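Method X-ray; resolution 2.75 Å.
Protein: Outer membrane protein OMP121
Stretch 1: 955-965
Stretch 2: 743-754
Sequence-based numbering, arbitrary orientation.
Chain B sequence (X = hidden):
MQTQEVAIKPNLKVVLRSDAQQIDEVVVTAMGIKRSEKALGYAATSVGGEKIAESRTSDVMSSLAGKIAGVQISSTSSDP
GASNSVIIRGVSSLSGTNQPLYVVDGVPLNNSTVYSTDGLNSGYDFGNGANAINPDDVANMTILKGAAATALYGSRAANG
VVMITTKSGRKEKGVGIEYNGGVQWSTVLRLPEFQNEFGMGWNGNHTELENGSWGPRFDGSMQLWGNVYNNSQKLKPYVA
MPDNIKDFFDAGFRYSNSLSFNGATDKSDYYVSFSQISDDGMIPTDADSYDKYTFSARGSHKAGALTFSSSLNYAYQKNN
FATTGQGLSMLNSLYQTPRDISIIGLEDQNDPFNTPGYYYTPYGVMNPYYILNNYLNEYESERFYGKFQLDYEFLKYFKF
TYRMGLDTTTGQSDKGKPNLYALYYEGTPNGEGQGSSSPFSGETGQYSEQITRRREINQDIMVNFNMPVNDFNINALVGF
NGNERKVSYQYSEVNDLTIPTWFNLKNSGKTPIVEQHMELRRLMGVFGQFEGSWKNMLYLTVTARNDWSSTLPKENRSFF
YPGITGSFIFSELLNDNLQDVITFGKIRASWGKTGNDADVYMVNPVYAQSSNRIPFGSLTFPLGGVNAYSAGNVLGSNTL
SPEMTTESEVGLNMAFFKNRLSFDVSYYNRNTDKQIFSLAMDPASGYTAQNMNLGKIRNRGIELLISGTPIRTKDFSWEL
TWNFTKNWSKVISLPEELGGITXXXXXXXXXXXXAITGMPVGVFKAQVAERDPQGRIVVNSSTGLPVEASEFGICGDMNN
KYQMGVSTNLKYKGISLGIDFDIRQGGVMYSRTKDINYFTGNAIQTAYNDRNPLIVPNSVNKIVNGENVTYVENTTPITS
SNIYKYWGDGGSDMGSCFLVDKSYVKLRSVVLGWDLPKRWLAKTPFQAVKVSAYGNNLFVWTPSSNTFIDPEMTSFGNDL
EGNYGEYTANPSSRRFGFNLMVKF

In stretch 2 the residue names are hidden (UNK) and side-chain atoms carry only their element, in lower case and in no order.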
# COMPACT_ATOMS: atom_id res chain seq x y z
N SER B 955 21.15 -11.59 -12.85
CA SER B 955 20.17 -10.70 -12.28
C SER B 955 18.80 -11.32 -12.30
O SER B 955 17.81 -10.65 -12.02
CB SER B 955 20.13 -9.37 -13.03
OG SER B 955 21.26 -8.61 -12.68
N PHE B 956 18.72 -12.60 -12.60
CA PHE B 956 17.46 -13.25 -12.86
C PHE B 956 17.37 -14.55 -12.09
O PHE B 956 16.70 -15.49 -12.52
CB PHE B 956 17.31 -13.46 -14.37
CG PHE B 956 17.60 -12.22 -15.15
CD1 PHE B 956 16.67 -11.21 -15.23
CD2 PHE B 956 18.82 -12.04 -15.76
CE1 PHE B 956 16.94 -10.06 -15.92
CE2 PHE B 956 19.09 -10.89 -16.45
CZ PHE B 956 18.15 -9.89 -16.53
N GLY B 957 18.02 -14.62 -10.95
CA GLY B 957 17.78 -15.70 -10.02
C GLY B 957 18.72 -16.88 -10.16
O GLY B 957 19.62 -16.92 -11.00
N ASN B 958 18.49 -17.86 -9.31
CA ASN B 958 19.38 -19.00 -9.20
C ASN B 958 18.88 -20.22 -9.94
O ASN B 958 19.34 -21.32 -9.65
CB ASN B 958 19.57 -19.34 -7.73
CG ASN B 958 18.33 -19.92 -7.11
OD1 ASN B 958 17.23 -19.61 -7.52
ND2 ASN B 958 18.50 -20.76 -6.12
N ASP B 959 17.92 -20.07 -10.85
CA ASP B 959 17.51 -21.24 -11.59
C ASP B 959 17.63 -21.00 -13.09
O ASP B 959 18.53 -20.29 -13.54
CB ASP B 959 16.10 -21.66 -11.22
CG ASP B 959 15.88 -23.13 -11.40
OD1 ASP B 959 15.85 -23.57 -12.55
OD2 ASP B 959 15.78 -23.87 -10.41
N LEU B 960 16.72 -21.58 -13.87
CA LEU B 960 16.83 -21.52 -15.32
C LEU B 960 16.84 -20.10 -15.84
O LEU B 960 17.70 -19.73 -16.64
CB LEU B 960 15.69 -22.30 -15.96
CG LEU B 960 15.79 -22.20 -17.47
CD1 LEU B 960 16.96 -23.00 -17.88
CD2 LEU B 960 14.56 -22.75 -18.08
N GLU B 961 15.89 -19.27 -15.42
CA GLU B 961 15.80 -17.94 -15.99
C GLU B 961 17.04 -17.12 -15.69
O GLU B 961 17.30 -16.15 -16.39
CB GLU B 961 14.57 -17.20 -15.50
CG GLU B 961 13.26 -17.76 -16.02
CD GLU B 961 12.05 -17.12 -15.42
OE1 GLU B 961 12.15 -15.98 -14.93
OE2 GLU B 961 10.99 -17.76 -15.43
N GLY B 962 17.82 -17.50 -14.68
CA GLY B 962 19.05 -16.79 -14.41
C GLY B 962 20.10 -16.99 -15.48
O GLY B 962 20.99 -16.15 -15.66
N ASN B 963 20.02 -18.10 -16.22
CA ASN B 963 21.02 -18.39 -17.22
C ASN B 963 21.01 -17.39 -18.36
O ASN B 963 21.95 -17.40 -19.16
CB ASN B 963 20.83 -19.80 -17.75
CG ASN B 963 21.39 -20.85 -16.82
OD1 ASN B 963 22.46 -20.68 -16.26
ND2 ASN B 963 20.67 -21.94 -16.64
N TYR B 964 20.00 -16.54 -18.45
CA TYR B 964 19.93 -15.59 -19.55
C TYR B 964 21.11 -14.64 -19.54
O TYR B 964 21.59 -14.24 -20.61
CB TYR B 964 18.62 -14.80 -19.46
CG TYR B 964 18.55 -13.62 -20.38
CD1 TYR B 964 19.06 -12.40 -20.00
CD2 TYR B 964 17.95 -13.73 -21.61
CE1 TYR B 964 19.01 -11.33 -20.82
CE2 TYR B 964 17.89 -12.66 -22.45
CZ TYR B 964 18.41 -11.46 -22.05
OH TYR B 964 18.36 -10.37 -22.87
N GLY B 965 21.57 -14.25 -18.37
CA GLY B 965 22.68 -13.33 -18.33
C GLY B 965 22.66 -12.49 -17.08
O GLY B 965 21.95 -12.78 -16.13
N UNK B 743 9.41 -18.66 -25.04
CA UNK B 743 10.37 -17.80 -24.36
C UNK B 743 10.60 -18.26 -22.92
O UNK B 743 9.66 -18.61 -22.21
o UNK B 743 9.48 -15.98 -25.65
c UNK B 743 10.95 -15.45 -23.87
c UNK B 743 9.87 -16.37 -24.34
N UNK B 744 11.87 -18.26 -22.50
CA UNK B 744 12.24 -18.48 -21.11
C UNK B 744 12.56 -17.17 -20.41
O UNK B 744 12.17 -16.98 -19.25
c UNK B 744 14.12 -21.81 -21.51
c UNK B 744 13.99 -19.51 -19.65
c UNK B 744 13.42 -19.46 -21.03
c UNK B 744 12.97 -20.86 -21.41
N UNK B 745 13.25 -16.28 -21.09
CA UNK B 745 13.44 -14.91 -20.65
C UNK B 745 14.00 -14.15 -21.83
O UNK B 745 14.66 -14.74 -22.68
o UNK B 745 14.04 -9.69 -17.27
c UNK B 745 14.37 -14.81 -19.44
c UNK B 745 14.31 -13.45 -18.84
c UNK B 745 15.11 -11.21 -18.73
c UNK B 745 14.13 -10.93 -17.80
c UNK B 745 15.19 -12.47 -19.25
c UNK B 745 13.34 -13.13 -17.91
c UNK B 745 13.26 -11.88 -17.39
N UNK B 746 13.72 -12.85 -21.90
CA UNK B 746 14.12 -12.09 -23.07
C UNK B 746 13.61 -10.68 -23.17
O UNK B 746 12.47 -10.41 -22.80
N UNK B 747 14.42 -9.77 -23.68
CA UNK B 747 14.01 -8.38 -23.85
C UNK B 747 13.12 -8.21 -25.08
O UNK B 747 13.23 -8.95 -26.06
c UNK B 747 15.75 -7.27 -21.55
c UNK B 747 15.23 -7.49 -23.98
c UNK B 747 17.51 -6.86 -23.24
c UNK B 747 16.28 -7.67 -22.90
N UNK B 748 12.21 -7.24 -25.01
CA UNK B 748 11.30 -6.96 -26.11
C UNK B 748 12.06 -6.30 -27.25
O UNK B 748 12.65 -5.23 -27.06
c UNK B 748 10.16 -6.05 -25.66
o UNK B 748 8.88 -5.20 -27.50
c UNK B 748 8.98 -6.06 -26.63
n UNK B 748 8.09 -7.03 -26.47
N UNK B 749 12.04 -6.94 -28.41
CA UNK B 749 12.88 -6.50 -29.51
C UNK B 749 14.36 -6.54 -29.24
O UNK B 749 15.12 -5.82 -29.89
N UNK B 750 14.79 -7.35 -28.28
CA UNK B 750 16.19 -7.47 -27.91
C UNK B 750 16.57 -8.93 -27.78
O UNK B 750 15.81 -9.81 -28.20
N UNK B 751 17.73 -9.20 -27.20
CA UNK B 751 18.22 -10.57 -27.12
C UNK B 751 17.31 -11.42 -26.24
O UNK B 751 16.92 -11.00 -25.15
c UNK B 751 20.16 -11.96 -26.54
o UNK B 751 20.49 -9.73 -27.36
c UNK B 751 19.64 -10.56 -26.56
N UNK B 752 16.98 -12.61 -26.70
CA UNK B 752 16.01 -13.44 -26.00
C UNK B 752 16.43 -14.89 -26.02
O UNK B 752 16.94 -15.39 -27.02
o UNK B 752 14.44 -12.03 -27.17
c UNK B 752 14.62 -13.32 -26.62
N UNK B 753 16.17 -15.58 -24.91
CA UNK B 753 16.58 -16.95 -24.70
C UNK B 753 15.35 -17.85 -24.73
O UNK B 753 14.37 -17.60 -24.03
c UNK B 753 17.34 -17.08 -23.38
s UNK B 753 18.25 -18.63 -21.27
c UNK B 753 19.96 -18.51 -21.38
c UNK B 753 17.76 -18.48 -22.98
N UNK B 754 15.41 -18.89 -25.53
CA UNK B 754 14.23 -19.66 -25.87
C UNK B 754 14.37 -21.10 -25.42
O UNK B 754 15.38 -21.50 -24.85
c UNK B 754 14.08 -16.09 -28.76
c UNK B 754 13.96 -19.60 -27.37
c UNK B 754 13.54 -18.23 -27.83
o UNK B 754 12.36 -14.45 -29.00
c UNK B 754 11.84 -16.56 -28.08
c UNK B 754 12.22 -17.81 -27.69
c UNK B 754 12.76 -15.70 -28.61
c UNK B 754 14.46 -17.34 -28.37

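Position 743 carries one carbon bearing one oxygen and one carbon, a beta-branched hydroxyl side chain that lies out of reach of stretch 1: Thr743. Position 744 has four carbons forked at the first, one arm two carbons long. The end of that long arm lies 3.6 Å from Leu960 CD2, and the backbone O of 744 is 3.5 Å from Glu961 CG; the fork identifies Ile744.

At 745 one carbon leads to a six-carbon ring bearing an oxygen, and that oxygen is 3.2 Å from Phe956 CE1: Tyr745. The Tyr745 and Phe956 rings meet obliquely, centroids 4.6 Å apart and planes at 43°. Toward Tyr964 it presents an edge to a face, with planes at 71° and Tyr745 CD2 3.7 Å from Tyr964 CG.

Position 746 has no side-chain atoms, and its CA is 3.9 Å from Tyr964 CE2: Gly746. An ideal CB here would fall 2.5 Å from the CB of 752, a clash. Position 747 holds four carbons forked at the second, the forking carbon 3.4 Å from Tyr964 OH: Leu747.

Position 748 has two carbons, the second carrying one oxygen and one nitrogen: Asn748, remote from stretch 1. Positions 749 and 750 lack side-chain atoms and are Gly749 and Gly750. The positive phi of Gly749 (61°) favours glycine, and a CB on Gly750 would be crowded by Leu747 CB at 3.0 Å. A type II turn runs from Leu747 to Gly750, closed by Gly750 N to Leu747 O at 3.1 Å.

Position 751 again shows one carbon carrying an oxygen and a carbon, its CB 3.9 Å from Tyr964 OH: Thr751. Position 752, one carbon then one oxygen, is Ser752. Its CB points away from stretch 1, and Ser752 OG donates to Gly750 O at 2.8 Å. Position 753 is an unbranched chain of two carbons, sulfur and carbon, the last carbon 3.2 Å from Asn963 O: Met753. Its CE also lies 3.4 Å from Tyr964 CA. Position 754, one carbon and an oxygen-bearing six-carbon ring, is Tyr754, out of reach.

The contact centres on Tyr964, whose covered area of 137 Å² is the largest of either stretch, out of 552 Å² buried in total. Its hydroxyl OH donates to Thr751 O at 2.8 Å, the only hydrogen bond between the stretches. Thr751 O also accepts from Leu747 N at 3.2 Å, so the same carbonyl serves the hairpin and the contact. Otherwise packing dominates: Tyr745 bridges Phe956 and Tyr964, while Ile744 meets Leu960.

Stretch 2 (743-754) TIYGLNGGTSMY
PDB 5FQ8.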